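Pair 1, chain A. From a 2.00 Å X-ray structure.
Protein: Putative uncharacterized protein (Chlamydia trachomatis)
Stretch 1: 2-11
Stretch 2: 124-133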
# COMPACT_ATOMS: atom_id res chain seq x y z
N MSE A 2 29.99 -28.40 -0.05
CA MSE A 2 28.88 -27.70 -0.77
C MSE A 2 29.10 -26.16 -0.91
O MSE A 2 28.83 -25.40 0.02
CB MSE A 2 27.51 -28.07 -0.16
CG MSE A 2 27.12 -27.39 1.19
SE MSE A 2 28.47 -27.25 2.64
CE MSE A 2 28.16 -25.33 3.16
N VAL A 3 29.62 -25.74 -2.06
CA VAL A 3 29.80 -24.32 -2.41
C VAL A 3 28.45 -23.66 -2.76
O VAL A 3 27.92 -23.85 -3.86
CB VAL A 3 30.79 -24.13 -3.61
CG1 VAL A 3 31.10 -22.63 -3.83
CG2 VAL A 3 32.07 -24.99 -3.44
N ARG A 4 27.91 -22.92 -1.80
CA ARG A 4 26.67 -22.17 -1.96
C ARG A 4 26.98 -20.71 -2.33
O ARG A 4 28.12 -20.26 -2.23
CB ARG A 4 25.89 -22.21 -0.65
CG ARG A 4 25.97 -23.53 0.09
CD ARG A 4 24.87 -24.48 -0.34
NE ARG A 4 24.82 -25.65 0.53
CZ ARG A 4 23.90 -26.61 0.47
NH1 ARG A 4 22.93 -26.56 -0.43
NH2 ARG A 4 23.97 -27.63 1.32
N TYR A 5 25.95 -19.97 -2.73
CA TYR A 5 26.10 -18.58 -3.12
C TYR A 5 26.65 -17.73 -1.97
O TYR A 5 26.09 -17.76 -0.88
CB TYR A 5 24.75 -18.03 -3.58
CG TYR A 5 24.77 -16.59 -3.99
CD1 TYR A 5 25.75 -16.10 -4.85
CD2 TYR A 5 23.80 -15.71 -3.53
CE1 TYR A 5 25.77 -14.77 -5.23
CE2 TYR A 5 23.80 -14.38 -3.91
CZ TYR A 5 24.80 -13.92 -4.76
OH TYR A 5 24.81 -12.59 -5.14
N PRO A 6 27.74 -16.97 -2.20
CA PRO A 6 28.38 -16.24 -1.08
C PRO A 6 27.45 -15.21 -0.45
O PRO A 6 27.60 -14.85 0.73
CB PRO A 6 29.54 -15.52 -1.78
CG PRO A 6 29.91 -16.43 -2.86
CD PRO A 6 28.58 -16.91 -3.41
N LEU A 7 26.51 -14.71 -1.24
CA LEU A 7 25.63 -13.67 -0.77
C LEU A 7 24.21 -14.23 -0.49
O LEU A 7 23.21 -13.51 -0.48
CB LEU A 7 25.65 -12.45 -1.71
CG LEU A 7 26.94 -11.62 -1.81
CD1 LEU A 7 26.73 -10.51 -2.83
CD2 LEU A 7 27.32 -11.01 -0.48
N GLU A 8 24.16 -15.53 -0.21
CA GLU A 8 22.91 -16.15 0.21
C GLU A 8 22.25 -15.39 1.38
O GLU A 8 21.03 -15.17 1.37
CB GLU A 8 23.12 -17.62 0.55
CG GLU A 8 21.81 -18.37 0.59
CD GLU A 8 21.08 -18.37 -0.74
OE1 GLU A 8 21.70 -18.11 -1.80
OE2 GLU A 8 19.86 -18.65 -0.73
N PRO A 9 23.04 -14.98 2.41
CA PRO A 9 22.41 -14.25 3.51
C PRO A 9 21.72 -12.93 3.10
O PRO A 9 20.72 -12.56 3.71
CB PRO A 9 23.56 -13.98 4.46
CG PRO A 9 24.56 -15.14 4.17
CD PRO A 9 24.47 -15.29 2.68
N VAL A 10 22.27 -12.23 2.11
CA VAL A 10 21.66 -11.00 1.59
C VAL A 10 20.36 -11.36 0.83
O VAL A 10 19.33 -10.74 1.05
CB VAL A 10 22.64 -10.23 0.68
CG1 VAL A 10 21.93 -9.12 -0.07
CG2 VAL A 10 23.81 -9.69 1.48
N LEU A 11 20.40 -12.39 -0.01
CA LEU A 11 19.20 -12.80 -0.73
C LEU A 11 18.06 -13.20 0.25
O LEU A 11 16.91 -12.73 0.12
CB LEU A 11 19.52 -13.92 -1.71
CG LEU A 11 18.45 -14.48 -2.66
CD1 LEU A 11 17.96 -13.44 -3.67
CD2 LEU A 11 19.01 -15.69 -3.37
N LYS A 124 17.46 -7.87 -8.30
CA LYS A 124 18.87 -7.62 -8.59
C LYS A 124 19.78 -8.68 -7.94
O LYS A 124 20.65 -9.23 -8.60
CB LYS A 124 19.28 -6.20 -8.17
CG LYS A 124 20.71 -5.76 -8.60
CD LYS A 124 20.92 -4.26 -8.35
CE LYS A 124 20.33 -3.39 -9.48
NZ LYS A 124 19.59 -2.19 -8.98
N THR A 125 19.57 -8.97 -6.65
CA THR A 125 20.34 -10.01 -5.95
C THR A 125 20.09 -11.42 -6.49
O THR A 125 21.05 -12.17 -6.63
CB THR A 125 20.15 -9.96 -4.40
OG1 THR A 125 20.49 -8.65 -3.95
CG2 THR A 125 21.07 -11.04 -3.67
N ARG A 126 18.83 -11.75 -6.80
CA ARG A 126 18.51 -13.04 -7.39
C ARG A 126 19.28 -13.21 -8.72
O ARG A 126 19.88 -14.26 -8.98
CB ARG A 126 16.99 -13.19 -7.58
CG ARG A 126 16.51 -14.63 -7.85
CD ARG A 126 15.30 -14.68 -8.79
NE ARG A 126 15.56 -13.95 -10.04
CZ ARG A 126 16.23 -14.44 -11.09
NH1 ARG A 126 16.71 -15.69 -11.06
NH2 ARG A 126 16.43 -13.69 -12.16
N LEU A 127 19.30 -12.17 -9.54
CA LEU A 127 20.00 -12.22 -10.81
C LEU A 127 21.50 -12.45 -10.60
O LEU A 127 22.14 -13.19 -11.36
CB LEU A 127 19.77 -10.95 -11.63
CG LEU A 127 20.14 -11.13 -13.12
CD1 LEU A 127 19.18 -12.09 -13.85
CD2 LEU A 127 20.22 -9.80 -13.85
N HIS A 128 22.06 -11.81 -9.57
CA HIS A 128 23.50 -11.99 -9.30
C HIS A 128 23.84 -13.39 -8.78
O HIS A 128 24.94 -13.87 -9.02
CB HIS A 128 24.08 -10.93 -8.35
CG HIS A 128 24.02 -9.54 -8.89
ND1 HIS A 128 23.83 -9.26 -10.22
CD2 HIS A 128 24.13 -8.34 -8.26
CE1 HIS A 128 23.81 -7.95 -10.40
NE2 HIS A 128 23.99 -7.37 -9.22
N LYS A 129 22.90 -14.02 -8.06
CA LYS A 129 23.02 -15.43 -7.64
C LYS A 129 23.01 -16.36 -8.85
O LYS A 129 23.77 -17.34 -8.92
CB LYS A 129 21.88 -15.82 -6.70
CG LYS A 129 21.66 -17.28 -6.64
CD LYS A 129 21.25 -17.69 -5.28
CE LYS A 129 21.15 -19.18 -5.22
NZ LYS A 129 20.16 -19.49 -4.18
N GLU A 130 22.12 -16.05 -9.78
CA GLU A 130 22.05 -16.78 -11.01
C GLU A 130 23.37 -16.68 -11.77
O GLU A 130 23.89 -17.69 -12.24
CB GLU A 130 20.92 -16.22 -11.86
CG GLU A 130 20.42 -17.18 -12.87
CD GLU A 130 19.17 -16.65 -13.53
OE1 GLU A 130 18.09 -17.25 -13.29
OE2 GLU A 130 19.26 -15.63 -14.27
N GLU A 131 23.91 -15.47 -11.87
CA GLU A 131 25.14 -15.27 -12.63
C GLU A 131 26.37 -15.79 -11.90
O GLU A 131 27.32 -16.23 -12.54
CB GLU A 131 25.33 -13.81 -13.01
CG GLU A 131 24.25 -13.30 -13.93
CD GLU A 131 24.22 -11.80 -13.98
OE1 GLU A 131 24.82 -11.17 -13.07
OE2 GLU A 131 23.60 -11.24 -14.93
N TRP A 132 26.37 -15.76 -10.56
CA TRP A 132 27.44 -16.39 -9.78
C TRP A 132 27.44 -17.90 -10.03
O TRP A 132 28.48 -18.49 -10.31
CB TRP A 132 27.29 -16.12 -8.28
CG TRP A 132 28.13 -17.07 -7.46
CD1 TRP A 132 29.44 -16.90 -7.08
CD2 TRP A 132 27.73 -18.36 -6.95
NE1 TRP A 132 29.87 -18.00 -6.38
CE2 TRP A 132 28.85 -18.91 -6.28
CE3 TRP A 132 26.52 -19.10 -6.99
CZ2 TRP A 132 28.80 -20.16 -5.64
CZ3 TRP A 132 26.46 -20.36 -6.39
CH2 TRP A 132 27.60 -20.87 -5.70
N MSE A 133 26.26 -18.49 -9.94
CA MSE A 133 26.09 -19.94 -10.04
C MSE A 133 26.50 -20.45 -11.43
O MSE A 133 27.13 -21.50 -11.53
CB MSE A 133 24.66 -20.28 -9.63
CG MSE A 133 24.14 -21.66 -9.92
SE MSE A 133 22.19 -21.61 -9.68
CE MSE A 133 21.59 -20.79 -11.40

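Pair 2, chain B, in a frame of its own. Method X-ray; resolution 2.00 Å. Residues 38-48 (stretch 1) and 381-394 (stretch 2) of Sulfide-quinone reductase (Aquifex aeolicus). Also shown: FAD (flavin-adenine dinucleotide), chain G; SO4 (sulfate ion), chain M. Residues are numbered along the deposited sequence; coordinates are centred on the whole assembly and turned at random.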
# COMPACT_ATOMS: atom_id res chain seq x y z
N TYR B 38 7.38 44.86 -0.38
CA TYR B 38 6.94 44.12 0.80
C TYR B 38 7.66 42.79 0.91
O TYR B 38 8.08 42.23 -0.11
CB TYR B 38 5.42 43.88 0.74
CG TYR B 38 4.97 43.03 -0.44
CD1 TYR B 38 4.88 41.64 -0.33
CD2 TYR B 38 4.63 43.62 -1.66
CE1 TYR B 38 4.49 40.85 -1.41
CE2 TYR B 38 4.24 42.83 -2.76
CZ TYR B 38 4.16 41.45 -2.62
OH TYR B 38 3.77 40.67 -3.68
N PHE B 39 7.80 42.28 2.13
CA PHE B 39 8.09 40.86 2.31
C PHE B 39 6.76 40.10 2.23
O PHE B 39 5.81 40.43 2.94
CB PHE B 39 8.76 40.57 3.66
CG PHE B 39 8.73 39.10 4.05
CD1 PHE B 39 9.72 38.24 3.61
CD2 PHE B 39 7.69 38.59 4.83
CE1 PHE B 39 9.69 36.88 3.95
CE2 PHE B 39 7.64 37.23 5.17
CZ PHE B 39 8.65 36.39 4.73
N GLY B 40 6.70 39.09 1.37
CA GLY B 40 5.50 38.26 1.26
C GLY B 40 5.73 36.92 1.93
O GLY B 40 6.70 36.24 1.62
N PHE B 41 4.84 36.53 2.85
CA PHE B 41 4.95 35.22 3.48
C PHE B 41 4.43 34.15 2.53
O PHE B 41 3.23 33.81 2.52
CB PHE B 41 4.26 35.17 4.84
CG PHE B 41 4.51 33.89 5.60
CD1 PHE B 41 5.77 33.60 6.12
CD2 PHE B 41 3.49 32.95 5.77
CE1 PHE B 41 6.00 32.42 6.81
CE2 PHE B 41 3.72 31.77 6.46
CZ PHE B 41 4.98 31.51 6.98
N THR B 42 5.35 33.63 1.73
CA THR B 42 5.06 32.67 0.66
C THR B 42 4.21 31.46 1.10
O THR B 42 3.27 31.08 0.38
CB THR B 42 6.36 32.21 -0.06
OG1 THR B 42 7.26 33.33 -0.23
CG2 THR B 42 6.04 31.68 -1.41
N PRO B 43 4.53 30.83 2.25
CA PRO B 43 3.71 29.70 2.70
C PRO B 43 2.21 29.97 2.94
O PRO B 43 1.45 29.01 3.11
CB PRO B 43 4.38 29.28 4.01
CG PRO B 43 5.79 29.69 3.85
CD PRO B 43 5.67 31.04 3.16
N ALA B 44 1.80 31.23 2.98
CA ALA B 44 0.38 31.57 3.11
C ALA B 44 -0.26 31.94 1.78
O ALA B 44 -1.43 32.32 1.73
CB ALA B 44 0.17 32.69 4.15
N PHE B 45 0.51 31.84 0.69
CA PHE B 45 -0.01 32.14 -0.65
C PHE B 45 -1.13 31.19 -1.11
O PHE B 45 -2.09 31.64 -1.73
CB PHE B 45 1.11 32.24 -1.70
CG PHE B 45 2.01 33.46 -1.56
CD1 PHE B 45 1.78 34.42 -0.57
CD2 PHE B 45 3.07 33.65 -2.44
CE1 PHE B 45 2.62 35.53 -0.45
CE2 PHE B 45 3.90 34.76 -2.34
CZ PHE B 45 3.68 35.71 -1.34
N PRO B 46 -1.01 29.87 -0.82
CA PRO B 46 -2.15 29.00 -1.11
C PRO B 46 -3.43 29.41 -0.38
O PRO B 46 -4.53 29.31 -0.94
CB PRO B 46 -1.68 27.61 -0.64
CG PRO B 46 -0.17 27.68 -0.68
CD PRO B 46 0.14 29.10 -0.27
N HIS B 47 -3.29 29.88 0.86
CA HIS B 47 -4.41 30.37 1.64
C HIS B 47 -4.94 31.68 1.07
O HIS B 47 -6.14 31.91 1.06
CB HIS B 47 -4.00 30.56 3.10
CG HIS B 47 -3.29 29.38 3.70
ND1 HIS B 47 -2.02 29.01 3.33
CD2 HIS B 47 -3.68 28.50 4.64
CE1 HIS B 47 -1.66 27.94 4.01
NE2 HIS B 47 -2.65 27.61 4.82
N LEU B 48 -4.03 32.54 0.59
CA LEU B 48 -4.44 33.77 -0.09
C LEU B 48 -5.27 33.44 -1.34
O LEU B 48 -6.29 34.08 -1.60
CB LEU B 48 -3.24 34.64 -0.47
CG LEU B 48 -3.51 36.03 -1.07
CD1 LEU B 48 -4.12 37.00 -0.04
CD2 LEU B 48 -2.25 36.64 -1.66
N PHE B 381 -0.36 24.32 13.98
CA PHE B 381 1.05 24.70 13.98
C PHE B 381 1.45 25.53 12.76
O PHE B 381 2.27 26.44 12.87
CB PHE B 381 1.96 23.47 14.09
CG PHE B 381 3.38 23.82 14.41
CD1 PHE B 381 3.79 23.99 15.72
CD2 PHE B 381 4.31 24.02 13.38
CE1 PHE B 381 5.11 24.34 16.02
CE2 PHE B 381 5.63 24.36 13.68
CZ PHE B 381 6.03 24.52 14.99
N LYS B 382 0.89 25.18 11.59
CA LYS B 382 1.11 25.95 10.36
C LYS B 382 0.66 27.41 10.54
O LYS B 382 1.41 28.34 10.23
CB LYS B 382 0.36 25.28 9.19
CG LYS B 382 0.49 25.98 7.84
CD LYS B 382 1.50 25.30 6.94
CE LYS B 382 1.60 26.04 5.62
NZ LYS B 382 2.54 25.39 4.69
N THR B 383 -0.56 27.59 11.06
CA THR B 383 -1.09 28.93 11.33
C THR B 383 -0.23 29.66 12.36
O THR B 383 0.11 30.84 12.18
CB THR B 383 -2.56 28.86 11.81
OG1 THR B 383 -3.34 28.17 10.82
CG2 THR B 383 -3.14 30.26 12.02
N ALA B 384 0.15 28.96 13.43
CA ALA B 384 1.00 29.53 14.48
C ALA B 384 2.36 29.95 13.92
O ALA B 384 2.82 31.05 14.22
CB ALA B 384 1.16 28.55 15.64
N PHE B 385 2.96 29.11 13.08
CA PHE B 385 4.25 29.43 12.48
C PHE B 385 4.20 30.67 11.58
O PHE B 385 5.13 31.48 11.57
CB PHE B 385 4.83 28.24 11.70
CG PHE B 385 6.20 28.54 11.14
CD1 PHE B 385 7.30 28.61 11.98
CD2 PHE B 385 6.36 28.81 9.78
CE1 PHE B 385 8.55 28.92 11.48
CE2 PHE B 385 7.62 29.11 9.27
CZ PHE B 385 8.71 29.17 10.12
N GLU B 386 3.11 30.81 10.82
CA GLU B 386 2.84 32.00 10.01
C GLU B 386 2.92 33.27 10.86
O GLU B 386 3.66 34.19 10.53
CB GLU B 386 1.47 31.86 9.35
CG GLU B 386 1.05 33.02 8.49
CD GLU B 386 -0.37 32.88 7.99
OE1 GLU B 386 -0.72 31.78 7.51
OE2 GLU B 386 -1.14 33.86 8.10
N LYS B 387 2.18 33.30 11.97
CA LYS B 387 2.19 34.46 12.88
C LYS B 387 3.59 34.72 13.43
O LYS B 387 4.05 35.86 13.48
CB LYS B 387 1.18 34.26 14.03
CG LYS B 387 -0.25 33.96 13.57
CD LYS B 387 -0.82 35.12 12.75
CE LYS B 387 -2.17 34.79 12.13
NZ LYS B 387 -2.67 35.95 11.34
N TYR B 388 4.26 33.64 13.82
CA TYR B 388 5.62 33.69 14.37
C TYR B 388 6.66 34.22 13.37
O TYR B 388 7.46 35.08 13.72
CB TYR B 388 6.04 32.32 14.91
CG TYR B 388 7.50 32.22 15.34
CD1 TYR B 388 8.00 32.98 16.40
CD2 TYR B 388 8.38 31.34 14.69
CE1 TYR B 388 9.34 32.88 16.80
CE2 TYR B 388 9.72 31.23 15.09
CZ TYR B 388 10.19 32.01 16.14
OH TYR B 388 11.51 31.92 16.54
N PHE B 389 6.64 33.73 12.13
CA PHE B 389 7.61 34.20 11.15
C PHE B 389 7.41 35.67 10.79
O PHE B 389 8.39 36.42 10.71
CB PHE B 389 7.61 33.34 9.87
CG PHE B 389 8.89 33.48 9.07
CD1 PHE B 389 9.00 34.44 8.06
CD2 PHE B 389 9.99 32.69 9.37
CE1 PHE B 389 10.19 34.58 7.34
CE2 PHE B 389 11.18 32.83 8.66
CZ PHE B 389 11.28 33.78 7.64
N LEU B 390 6.17 36.09 10.58
CA LEU B 390 5.87 37.50 10.28
C LEU B 390 6.33 38.40 11.41
O LEU B 390 6.85 39.50 11.18
CB LEU B 390 4.38 37.73 10.02
CG LEU B 390 3.77 37.71 8.60
CD1 LEU B 390 4.76 37.95 7.46
CD2 LEU B 390 2.90 36.49 8.34
N TRP B 391 6.13 37.95 12.65
CA TRP B 391 6.64 38.67 13.81
C TRP B 391 8.16 38.86 13.71
O TRP B 391 8.68 39.96 13.94
CB TRP B 391 6.26 37.96 15.12
CG TRP B 391 6.74 38.70 16.31
CD1 TRP B 391 6.07 39.69 16.98
CD2 TRP B 391 7.99 38.54 16.97
NE1 TRP B 391 6.85 40.16 18.02
CE2 TRP B 391 8.03 39.46 18.03
CE3 TRP B 391 9.10 37.70 16.76
CZ2 TRP B 391 9.13 39.57 18.89
CZ3 TRP B 391 10.18 37.81 17.62
CH2 TRP B 391 10.19 38.74 18.67
N LYS B 392 8.87 37.79 13.36
CA LYS B 392 10.33 37.81 13.23
C LYS B 392 10.82 38.81 12.19
O LYS B 392 11.80 39.51 12.41
CB LYS B 392 10.86 36.41 12.90
CG LYS B 392 10.86 35.45 14.07
CD LYS B 392 11.82 34.30 13.84
CE LYS B 392 11.32 33.37 12.75
NZ LYS B 392 12.37 32.39 12.41
N VAL B 393 10.11 38.88 11.06
CA VAL B 393 10.39 39.88 10.02
C VAL B 393 10.25 41.30 10.60
O VAL B 393 11.12 42.15 10.40
CB VAL B 393 9.48 39.68 8.76
CG1 VAL B 393 9.71 40.79 7.73
CG2 VAL B 393 9.73 38.32 8.13
N ARG B 394 9.18 41.51 11.34
CA ARG B 394 8.87 42.82 11.92
C ARG B 394 9.77 43.21 13.09
O ARG B 394 9.87 44.38 13.43
CB ARG B 394 7.40 42.90 12.32
CG ARG B 394 6.44 42.88 11.13
CD ARG B 394 5.04 43.31 11.53
NE ARG B 394 4.48 42.40 12.53
CZ ARG B 394 3.67 41.37 12.26
NH1 ARG B 394 3.29 41.12 11.01
NH2 ARG B 394 3.24 40.60 13.25
PA FAD G . 11.26 34.70 -2.21
O1A FAD G . 10.86 34.57 -0.76
O2A FAD G . 10.24 34.49 -3.28
O5B FAD G . 11.92 36.15 -2.36
C5B FAD G . 12.57 36.61 -3.53
C4B FAD G . 12.61 38.13 -3.44
O4B FAD G . 13.46 38.66 -4.45
C3B FAD G . 11.23 38.73 -3.69
O3B FAD G . 11.03 39.81 -2.77
C2B FAD G . 11.32 39.25 -5.12
O2B FAD G . 10.44 40.34 -5.35
C1B FAD G . 12.78 39.67 -5.19
N9A FAD G . 13.35 39.74 -6.57
C8A FAD G . 13.13 38.89 -7.59
N7A FAD G . 13.86 39.30 -8.66
C5A FAD G . 14.53 40.42 -8.29
C6A FAD G . 15.41 41.28 -8.95
N6A FAD G . 15.75 41.06 -10.24
N1A FAD G . 15.92 42.35 -8.28
C2A FAD G . 15.59 42.58 -7.00
N3A FAD G . 14.74 41.77 -6.35
C4A FAD G . 14.20 40.69 -6.97
N1 FAD G . 8.43 26.44 2.04
C2 FAD G . 8.19 25.89 3.26
O2 FAD G . 9.14 25.56 3.99
N3 FAD G . 6.92 25.71 3.70
C4 FAD G . 5.87 26.07 2.94
O4 FAD G . 4.59 25.88 3.36
C4X FAD G . 6.10 26.63 1.68
N5 FAD G . 5.05 26.98 0.92
C5X FAD G . 5.24 27.54 -0.30
C6 FAD G . 4.14 27.91 -1.07
C7 FAD G . 4.31 28.48 -2.33
C7M FAD G . 3.08 28.86 -3.13
C8 FAD G . 5.61 28.67 -2.82
C8M FAD G . 5.87 29.27 -4.18
C9 FAD G . 6.71 28.29 -2.04
C9A FAD G . 6.54 27.73 -0.77
N10 FAD G . 7.61 27.37 0.01
C10 FAD G . 7.41 26.82 1.23
C1' FAD G . 8.99 27.51 -0.52
C2' FAD G . 9.89 28.63 -0.05
O2' FAD G . 9.91 28.69 1.38
C3' FAD G . 9.45 29.94 -0.71
O3' FAD G . 9.50 29.80 -2.15
C4' FAD G . 10.33 31.11 -0.27
O4' FAD G . 9.64 32.32 -0.57
C5' FAD G . 11.68 31.08 -0.99
O5' FAD G . 12.51 32.12 -0.50
P FAD G . 13.47 32.98 -1.47
O1P FAD G . 14.14 34.03 -0.61
O2P FAD G . 14.32 32.07 -2.32
O3P FAD G . 12.47 33.69 -2.51
S SO4 M . 4.63 43.25 15.76
O1 SO4 M . 4.61 44.33 14.79
O2 SO4 M . 4.79 41.98 15.08
O3 SO4 M . 5.73 43.45 16.70
O4 SO4 M . 3.37 43.23 16.48
O HOH W 1 2.33 26.66 2.09
O HOH W 2 0.98 29.50 6.30

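The sharpest difference between these two contacts is polar. In pair 1 a salt bridge crosses directly between the stretches, Lys A129 NZ donating to Glu A8 OE1 at 3.2 Å, whereas in pair 2 no direct hydrogen bond crosses at all; water links the two stretches, and Lys B382 also reaches the FAD. Yet the backbones superpose to 0.9 Å over 14 central residues. In both, an extended segment runs past a helix, turns, and enters a helix, pair 2 passing first through the 3-10 segment Thr B42 to Ala B44.

The matched positions make the exchange plain. Glu A8 falls on Ala B44 and Lys A129 on Glu B386, so the helix position stays charged but changes sign, while its partner loses its charge altogether. Ala B44 offers only a methyl, CB lying 3.6 Å from Glu B386 OE1. That carboxylate atom instead accepts from a water, at 3.1 Å from the water oxygen to Glu B386 OE1, and the same water donates a weak bond to Pro B43 O at 3.3 Å. A second water accepts from Lys B382 NZ, 2.9 Å from its oxygen, and lies 2.7 Å from Pro B43 O. Lys B382 NZ also gives a very short hydrogen bond to FAD O4, 2.5 Å, in keeping with a flavin-bearing reductase. Its counterpart, Thr A125, packs its CG2 against Leu A11 CB at 3.8 Å.

The aromatic centre is alike in kind rather than in detail. Tyr A5 matches Phe B41, both with chi1 in the t well, and Trp A132 matches Phe B389. In pair 1 the broad indole serves as a platform: Tyr A5 CA sits 3.7 Å from the centroid of the Trp A132 six-membered ring, and Pro A6 CD 3.5 Å from that of its five-membered ring, both over the face. The Tyr A5 ring in turn receives Lys A129 CA over its face, 3.7 Å from its centroid, so CA and CB of the lysine pack on the ring while NZ reaches the glutamate.

Pair 2 replaces one large platform with several smaller groups. Phe B389 lies obliquely to both Phe B39 and Phe B41, with centroids 5.9 and 5.8 Å away. Phe B39, which matches Val A3, meets Leu B390 CD1 through its CE2 at 3.7 Å, and Val B393 CG2 lies over its face, 3.9 Å from the centroid. Thus a bulky helix residue, Trp A132, facing a small neighbour on the first stretch, Val A3, gives way to a smaller ring, Phe B389, facing a larger neighbour, Phe B39. Similar backbones leave similar space, and differently apportioned side chains fill it.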